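PDB 6U8T: PfhB2 from Pasteurella multocida, which is probably a cysteine protease toxin domain of the YopT family, in the papain-like clan, likely acting on host-cell proteins. Local coordinates for residues C[41-46]-C[100-105]. The protein carries 1 engineered substitution. Sequence-based numbering, arbitrary orientation.
Sequences TCAHWI and NWLQEQ
Trp101 reaches across from helix 91-104 and sets the benzo end of its indole against His44 and Ala43 of helix 20-51. Its chi1 of -174° sets CG anti to the backbone N, beside the carbonyl carbon. The His44 and Trp101 side chains cross at about a right angle. Trp101 CH2 lies over the centre of the His44 imidazole, 3.4 Å above that plane. The planes of the imidazole and the six-membered ring are inclined at 36°, with centroids 4.2 Å apart. The pair is therefore oblique, neither a parallel stack nor edge-to-face. Within this pair the closest atoms are His44 NE2 and Trp101 CZ2, at 3.3 Å. Both imidazole nitrogens are used within the chain: NE2 hydrogen-bonds Ser77 OG, and ND1 hydrogen-bonds Ser40 O. These bonds fix the turn of the ring that receives the tryptophan.

Next to it, Ala43 CB packs on Trp101 CZ3 at 3.8 Å. Ala43 O comes to the edge of the indole, near its plane. Leu102 CD2 meets the same carbonyl, 3.3 Å from Ala43 O. Leu102 CD2 also lies 4.3 Å from Ile46 CG2. On the indole itself, Gln105 CG covers one face, offset toward the rim.

The two helix segments run nearly parallel, at 22°, with axes 10.1 Å apart. Helices 20-51 and 91-104 pack side by side, and Leu81 of helix 72-87 touches both His44 and Trp101. Lys151 of strand 147-155 touches Ile46 and Leu102, and Leu102 also packs on Tyr219 of the second subunit. No hydrogen bond crosses between the segments. They meet through ring, methyl and carbonyl van der Waals contacts, with the imidazole's nitrogens bonded to its own helix and to helix 72-87.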
loop_
_atom_site.group_PDB
_atom_site.type_symbol
_atom_site.label_atom_id
_atom_site.label_comp_id
_atom_site.label_asym_id
_atom_site.label_seq_id
_atom_site.Cartn_x
_atom_site.Cartn_y
_atom_site.Cartn_z
ATOM N N THR C 41 16.566 4.228 -10.368
ATOM C CA THR C 41 16.475 5.353 -11.321
ATOM C C THR C 41 16.822 6.668 -10.610
ATOM O O THR C 41 17.590 7.427 -11.175
ATOM C CB THR C 41 15.093 5.513 -11.958
ATOM O OG1 THR C 41 14.708 4.289 -12.580
ATOM C CG2 THR C 41 15.102 6.653 -12.973
ATOM N N CYS C 42 16.281 6.891 -9.411
ATOM C CA CYS C 42 16.567 8.089 -8.603
ATOM C C CYS C 42 18.067 8.140 -8.270
ATOM O O CYS C 42 18.660 9.239 -8.387
ATOM C CB CYS C 42 15.695 8.149 -7.354
ATOM S SG CYS C 42 13.988 8.602 -7.738
ATOM N N ALA C 43 18.680 7.010 -7.909
ATOM C CA ALA C 43 20.132 6.953 -7.663
ATOM C C ALA C 43 20.857 7.435 -8.913
ATOM O O ALA C 43 21.770 8.264 -8.799
ATOM C CB ALA C 43 20.574 5.556 -7.282
ATOM N N HIS C 44 20.484 6.916 -10.084
ATOM C CA HIS C 44 21.180 7.284 -11.366
ATOM C C HIS C 44 20.969 8.764 -11.653
ATOM O O HIS C 44 21.945 9.414 -12.011
ATOM C CB HIS C 44 20.722 6.407 -12.519
ATOM C CG HIS C 44 21.367 5.068 -12.542
ATOM N ND1 HIS C 44 21.012 4.036 -11.665
ATOM C CD2 HIS C 44 22.297 4.569 -13.392
ATOM C CE1 HIS C 44 21.727 2.966 -11.968
ATOM N NE2 HIS C 44 22.540 3.289 -13.018
ATOM N N TRP C 45 19.751 9.260 -11.512
ATOM C CA TRP C 45 19.406 10.679 -11.701
ATOM C C TRP C 45 20.280 11.559 -10.774
ATOM O O TRP C 45 20.811 12.549 -11.215
ATOM C CB TRP C 45 17.919 10.882 -11.428
ATOM C CG TRP C 45 17.423 12.255 -11.766
ATOM C CD1 TRP C 45 16.963 12.690 -12.976
ATOM C CD2 TRP C 45 17.303 13.372 -10.865
ATOM N NE1 TRP C 45 16.547 13.994 -12.878
ATOM C CE2 TRP C 45 16.744 14.439 -11.608
ATOM C CE3 TRP C 45 17.589 13.565 -9.495
ATOM C CZ2 TRP C 45 16.457 15.676 -11.039
ATOM C CZ3 TRP C 45 17.289 14.790 -8.931
ATOM C CH2 TRP C 45 16.749 15.833 -9.695
ATOM N N ILE C 46 20.423 11.161 -9.505
ATOM C CA ILE C 46 21.220 11.958 -8.536
ATOM C C ILE C 46 22.684 11.987 -9.015
ATOM O O ILE C 46 23.238 13.085 -9.123
ATOM C CB ILE C 46 21.055 11.436 -7.098
ATOM C CG1 ILE C 46 19.652 11.723 -6.591
ATOM C CG2 ILE C 46 22.087 12.043 -6.187
ATOM C CD1 ILE C 46 19.367 11.115 -5.232
ATOM N N ASN C 100 26.143 2.849 -1.222
ATOM C CA ASN C 100 27.494 2.416 -1.663
ATOM C C ASN C 100 27.659 2.727 -3.158
ATOM O O ASN C 100 28.733 3.242 -3.554
ATOM C CB ASN C 100 27.766 0.935 -1.413
ATOM C CG ASN C 100 27.928 0.598 0.052
ATOM O OD1 ASN C 100 27.418 -0.425 0.484
ATOM N ND2 ASN C 100 28.629 1.409 0.826
ATOM N N TRP C 101 26.637 2.436 -3.952
ATOM C CA TRP C 101 26.628 2.721 -5.413
ATOM C C TRP C 101 26.811 4.227 -5.643
ATOM O O TRP C 101 27.655 4.600 -6.482
ATOM C CB TRP C 101 25.348 2.204 -6.078
ATOM C CG TRP C 101 25.361 2.339 -7.564
ATOM C CD1 TRP C 101 25.869 1.435 -8.452
ATOM C CD2 TRP C 101 24.900 3.461 -8.341
ATOM N NE1 TRP C 101 25.761 1.914 -9.729
ATOM C CE2 TRP C 101 25.154 3.150 -9.694
ATOM C CE3 TRP C 101 24.311 4.685 -8.033
ATOM C CZ2 TRP C 101 24.780 3.987 -10.737
ATOM C CZ3 TRP C 101 23.967 5.533 -9.062
ATOM C CH2 TRP C 101 24.214 5.190 -10.401
ATOM N N LEU C 102 26.085 5.055 -4.901
ATOM C CA LEU C 102 26.127 6.532 -5.048
ATOM C C LEU C 102 27.537 7.039 -4.735
ATOM O O LEU C 102 28.029 7.898 -5.482
ATOM C CB LEU C 102 25.060 7.177 -4.173
ATOM C CG LEU C 102 23.648 7.127 -4.763
ATOM C CD1 LEU C 102 22.614 7.493 -3.717
ATOM C CD2 LEU C 102 23.519 8.036 -5.979
ATOM N N GLN C 103 28.212 6.475 -3.731
ATOM C CA GLN C 103 29.579 6.915 -3.347
ATOM C C GLN C 103 30.580 6.453 -4.402
ATOM O O GLN C 103 31.431 7.275 -4.805
ATOM C CB GLN C 103 29.894 6.468 -1.925
ATOM C CG GLN C 103 29.166 7.323 -0.888
ATOM C CD GLN C 103 29.446 6.906 0.535
ATOM O OE1 GLN C 103 30.548 7.070 1.052
ATOM N NE2 GLN C 103 28.446 6.367 1.201
ATOM N N GLU C 104 30.425 5.226 -4.906
ATOM C CA GLU C 104 31.185 4.700 -6.072
ATOM C C GLU C 104 31.093 5.651 -7.276
ATOM O O GLU C 104 32.050 5.751 -8.009
ATOM C CB GLU C 104 30.701 3.299 -6.400
ATOM C CG GLU C 104 31.294 2.277 -5.476
ATOM C CD GLU C 104 30.921 0.842 -5.764
ATOM O OE1 GLU C 104 29.942 0.626 -6.515
ATOM O OE2 GLU C 104 31.626 -0.041 -5.227
ATOM N N GLN C 105 29.979 6.335 -7.477
ATOM C CA GLN C 105 29.793 7.253 -8.633
ATOM C C GLN C 105 30.260 8.661 -8.270
ATOM O O GLN C 105 30.096 9.540 -9.109
ATOM C CB GLN C 105 28.331 7.374 -9.059
ATOM C CG GLN C 105 27.617 6.046 -9.265
ATOM C CD GLN C 105 28.319 5.132 -10.233
ATOM O OE1 GLN C 105 28.571 5.497 -11.372
ATOM N NE2 GLN C 105 28.585 3.915 -9.786
#